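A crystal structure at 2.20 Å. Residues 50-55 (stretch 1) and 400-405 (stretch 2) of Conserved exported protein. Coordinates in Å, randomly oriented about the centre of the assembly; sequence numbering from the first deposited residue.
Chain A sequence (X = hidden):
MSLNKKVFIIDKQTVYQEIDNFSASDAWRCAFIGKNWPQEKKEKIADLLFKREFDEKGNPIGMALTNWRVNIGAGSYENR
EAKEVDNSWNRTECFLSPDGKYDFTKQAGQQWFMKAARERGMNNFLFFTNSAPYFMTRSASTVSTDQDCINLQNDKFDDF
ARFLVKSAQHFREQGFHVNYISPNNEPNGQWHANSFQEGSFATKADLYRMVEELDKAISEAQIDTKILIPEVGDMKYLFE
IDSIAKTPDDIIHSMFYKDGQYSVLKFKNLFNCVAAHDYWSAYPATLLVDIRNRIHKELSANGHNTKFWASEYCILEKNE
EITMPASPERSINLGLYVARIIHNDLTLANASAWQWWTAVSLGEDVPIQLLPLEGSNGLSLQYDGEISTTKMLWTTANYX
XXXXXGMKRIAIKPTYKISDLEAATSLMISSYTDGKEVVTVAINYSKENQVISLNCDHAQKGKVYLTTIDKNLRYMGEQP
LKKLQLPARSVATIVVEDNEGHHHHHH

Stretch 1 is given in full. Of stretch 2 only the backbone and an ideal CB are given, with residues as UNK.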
# COMPACT_ATOMS: atom_id res chain seq x y z
N PHE A 50 -12.47 -2.92 5.64
CA PHE A 50 -11.94 -3.72 6.74
C PHE A 50 -12.67 -5.02 7.07
O PHE A 50 -12.06 -5.93 7.64
CB PHE A 50 -11.88 -2.88 8.03
CG PHE A 50 -11.13 -1.61 7.86
CD1 PHE A 50 -9.80 -1.62 7.39
CD2 PHE A 50 -11.74 -0.39 8.18
CE1 PHE A 50 -9.10 -0.43 7.21
CE2 PHE A 50 -11.05 0.82 8.02
CZ PHE A 50 -9.71 0.79 7.54
N LYS A 51 -13.96 -5.09 6.75
CA LYS A 51 -14.81 -6.12 7.33
C LYS A 51 -14.71 -7.40 6.51
O LYS A 51 -15.02 -7.42 5.34
CB LYS A 51 -16.27 -5.63 7.43
CG LYS A 51 -17.19 -6.53 8.26
CD LYS A 51 -18.54 -5.88 8.42
CE LYS A 51 -19.47 -6.68 9.32
NZ LYS A 51 -20.78 -5.95 9.46
N ARG A 52 -14.21 -8.46 7.13
CA ARG A 52 -14.03 -9.72 6.42
C ARG A 52 -15.28 -10.62 6.61
O ARG A 52 -15.29 -11.52 7.44
CB ARG A 52 -12.73 -10.43 6.86
CG ARG A 52 -12.05 -11.28 5.78
CD ARG A 52 -12.71 -12.62 5.62
NE ARG A 52 -12.14 -13.38 4.52
CZ ARG A 52 -12.48 -14.63 4.22
NH1 ARG A 52 -13.40 -15.25 4.93
NH2 ARG A 52 -11.95 -15.23 3.17
N GLU A 53 -16.33 -10.33 5.83
CA GLU A 53 -17.60 -11.07 5.90
C GLU A 53 -18.19 -11.20 4.52
O GLU A 53 -17.83 -10.46 3.58
CB GLU A 53 -18.64 -10.34 6.77
CG GLU A 53 -18.15 -9.97 8.15
CD GLU A 53 -18.93 -10.63 9.27
OE1 GLU A 53 -18.41 -11.61 9.88
OE2 GLU A 53 -20.06 -10.17 9.55
N PHE A 54 -19.12 -12.15 4.41
CA PHE A 54 -19.87 -12.36 3.19
C PHE A 54 -21.25 -11.77 3.42
O PHE A 54 -21.74 -11.76 4.55
CB PHE A 54 -19.96 -13.86 2.86
CG PHE A 54 -18.61 -14.53 2.68
CD1 PHE A 54 -17.98 -14.55 1.45
CD2 PHE A 54 -18.00 -15.17 3.73
CE1 PHE A 54 -16.77 -15.19 1.28
CE2 PHE A 54 -16.77 -15.83 3.56
CZ PHE A 54 -16.17 -15.83 2.34
N ASP A 55 -21.84 -11.24 2.36
CA ASP A 55 -23.24 -10.85 2.37
C ASP A 55 -24.17 -12.08 2.37
O ASP A 55 -23.71 -13.23 2.49
CB ASP A 55 -23.53 -9.91 1.18
CG ASP A 55 -23.57 -10.61 -0.18
OD1 ASP A 55 -23.65 -11.84 -0.29
OD2 ASP A 55 -23.55 -9.91 -1.20
N UNK A 400 -6.83 -9.44 -1.39
CA UNK A 400 -6.86 -9.05 0.01
C UNK A 400 -7.84 -9.78 0.87
O UNK A 400 -7.53 -10.07 2.03
CB UNK A 400 -7.16 -7.55 0.11
N UNK A 401 -9.02 -10.10 0.34
CA UNK A 401 -10.11 -10.73 1.15
C UNK A 401 -9.76 -12.20 1.50
O UNK A 401 -10.14 -12.71 2.55
CB UNK A 401 -11.44 -10.68 0.39
N UNK A 402 -9.01 -12.86 0.60
CA UNK A 402 -8.67 -14.28 0.70
C UNK A 402 -7.19 -14.60 1.09
O UNK A 402 -6.90 -15.63 1.70
CB UNK A 402 -8.98 -14.94 -0.65
N UNK A 403 -6.28 -13.70 0.74
CA UNK A 403 -4.85 -13.86 1.06
C UNK A 403 -4.52 -13.16 2.39
O UNK A 403 -4.23 -11.97 2.42
CB UNK A 403 -3.98 -13.30 -0.07
N UNK A 404 -4.59 -13.92 3.47
CA UNK A 404 -4.57 -13.37 4.84
C UNK A 404 -3.17 -13.36 5.48
O UNK A 404 -2.32 -14.18 5.11
CB UNK A 404 -5.52 -14.18 5.73
N UNK A 405 -2.93 -12.47 6.45
CA UNK A 405 -1.62 -12.41 7.14
C UNK A 405 -1.14 -13.77 7.60
O UNK A 405 -1.88 -14.49 8.24
CB UNK A 405 -1.70 -11.47 8.35

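Stretch 1 leaves its helix at Lys51 and continues as an irregular chain; the CA-to-CB bonds of Arg52 and Phe54 point sideways, but the ends of both side chains come near the second stretch. Position 400 has helical backbone angles, -58/-37, and nothing of stretch 1 lies within 5.5 Å of its ideal CB, so many residues would serve. The deposited residue is Ser400, whose hydroxyl is hydrogen-bonded elsewhere in the structure.

Position 401 is where the two chains come nearest, its CA lying 6.6 Å from the CA of Arg52. Its backbone already takes part: the carbonyl oxygen accepts a hydrogen bond from Arg52, with NE to O of residue 401 at 2.9 Å, and a second, longer one, NH2 to the same O at 3.2 Å. These bonds ask nothing of the side chain, but they hold the guanidinium in place as a flat, charged surface. CA-to-CB points sideways, and the ideal CB is 5.0 Å from Arg52 NE, so a side chain needs some length to exploit that surface. An aromatic ring would suit well, since its pi electrons favour a cation over the face; a long aliphatic chain could also pack here, without that electrostatic gain. The residue is Phe401. The Arg52 guanidinium lies flat on its ring, centres 4.1 Å apart and planes at 19°, while Arg52 CD sits 4.1 Å from the ring centroid in a CH-pi contact. The backbone oxygen of Glu53 approaches the ring edge, O to CE1 at 3.3 Å, where the slightly positive ring hydrogens make an oxygen welcome. The same ring turns its edge toward the face of Phe54, with planes at 72° and centroids 5.1 Å apart.

At position 402 CA-to-CB again points sideways, and the ideal CB is 4.8 Å from Arg52 NH2. Phe54 lies farther out, so a broad apolar or aromatic group could reach both, while an acidic one might answer the charge. Phe402 places CD1 3.6 Å from Arg52 NH2 and CE1 4.5 Å from Phe54 CE1, meeting the Phe54 ring at its edge.

Position 403 is out of reach of stretch 1, which makes no choice among side chains; it is Val403.

Position 404 directs CA-to-CB toward stretch 1, but its ideal CB has no neighbour there within 5.5 Å. A long side chain is needed to cross the gap, and an acidic end might seem natural near Arg52. The deposited residue is instead Arg404. Its guanidinium presents a face to the aliphatic part of Arg52, NH1 to CG at 3.5 Å, although the two NE atoms are only 4.5 Å apart. Arg404 NH2 also donates to Ser400 O at 2.9 Å, tying the side chain back to its own stretch.

Position 405 is out of reach of stretch 1; its phi of -49° suits proline but also other residues, and it is Pro405.

Stretch 2, residues 400-405: SFFVRP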
# COMPACT_ATOMS: atom_id res chain seq x y z
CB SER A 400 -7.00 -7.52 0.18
OG SER A 400 -8.27 -7.01 -0.24
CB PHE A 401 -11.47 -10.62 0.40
CG PHE A 401 -12.68 -11.12 1.18
CD1 PHE A 401 -13.46 -10.24 1.91
CD2 PHE A 401 -13.07 -12.46 1.12
CE1 PHE A 401 -14.64 -10.69 2.61
CE2 PHE A 401 -14.22 -12.93 1.83
CZ PHE A 401 -15.00 -12.04 2.57
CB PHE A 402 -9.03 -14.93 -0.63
CG PHE A 402 -10.50 -14.86 -0.97
CD1 PHE A 402 -11.40 -15.72 -0.34
CD2 PHE A 402 -10.98 -13.92 -1.89
CE1 PHE A 402 -12.76 -15.67 -0.64
CE2 PHE A 402 -12.32 -13.85 -2.19
CZ PHE A 402 -13.23 -14.73 -1.56
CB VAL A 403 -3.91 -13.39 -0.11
CG1 VAL A 403 -2.45 -13.79 0.18
CG2 VAL A 403 -4.34 -14.03 -1.44
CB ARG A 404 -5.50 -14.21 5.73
CG ARG A 404 -6.95 -14.24 5.33
CD ARG A 404 -7.71 -13.16 6.09
NE ARG A 404 -7.93 -12.05 5.23
CZ ARG A 404 -8.46 -10.90 5.59
NH1 ARG A 404 -8.78 -10.64 6.85
NH2 ARG A 404 -8.60 -9.98 4.67
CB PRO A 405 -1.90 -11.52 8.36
CG PRO A 405 -2.98 -10.60 7.89
CD PRO A 405 -3.85 -11.42 6.94
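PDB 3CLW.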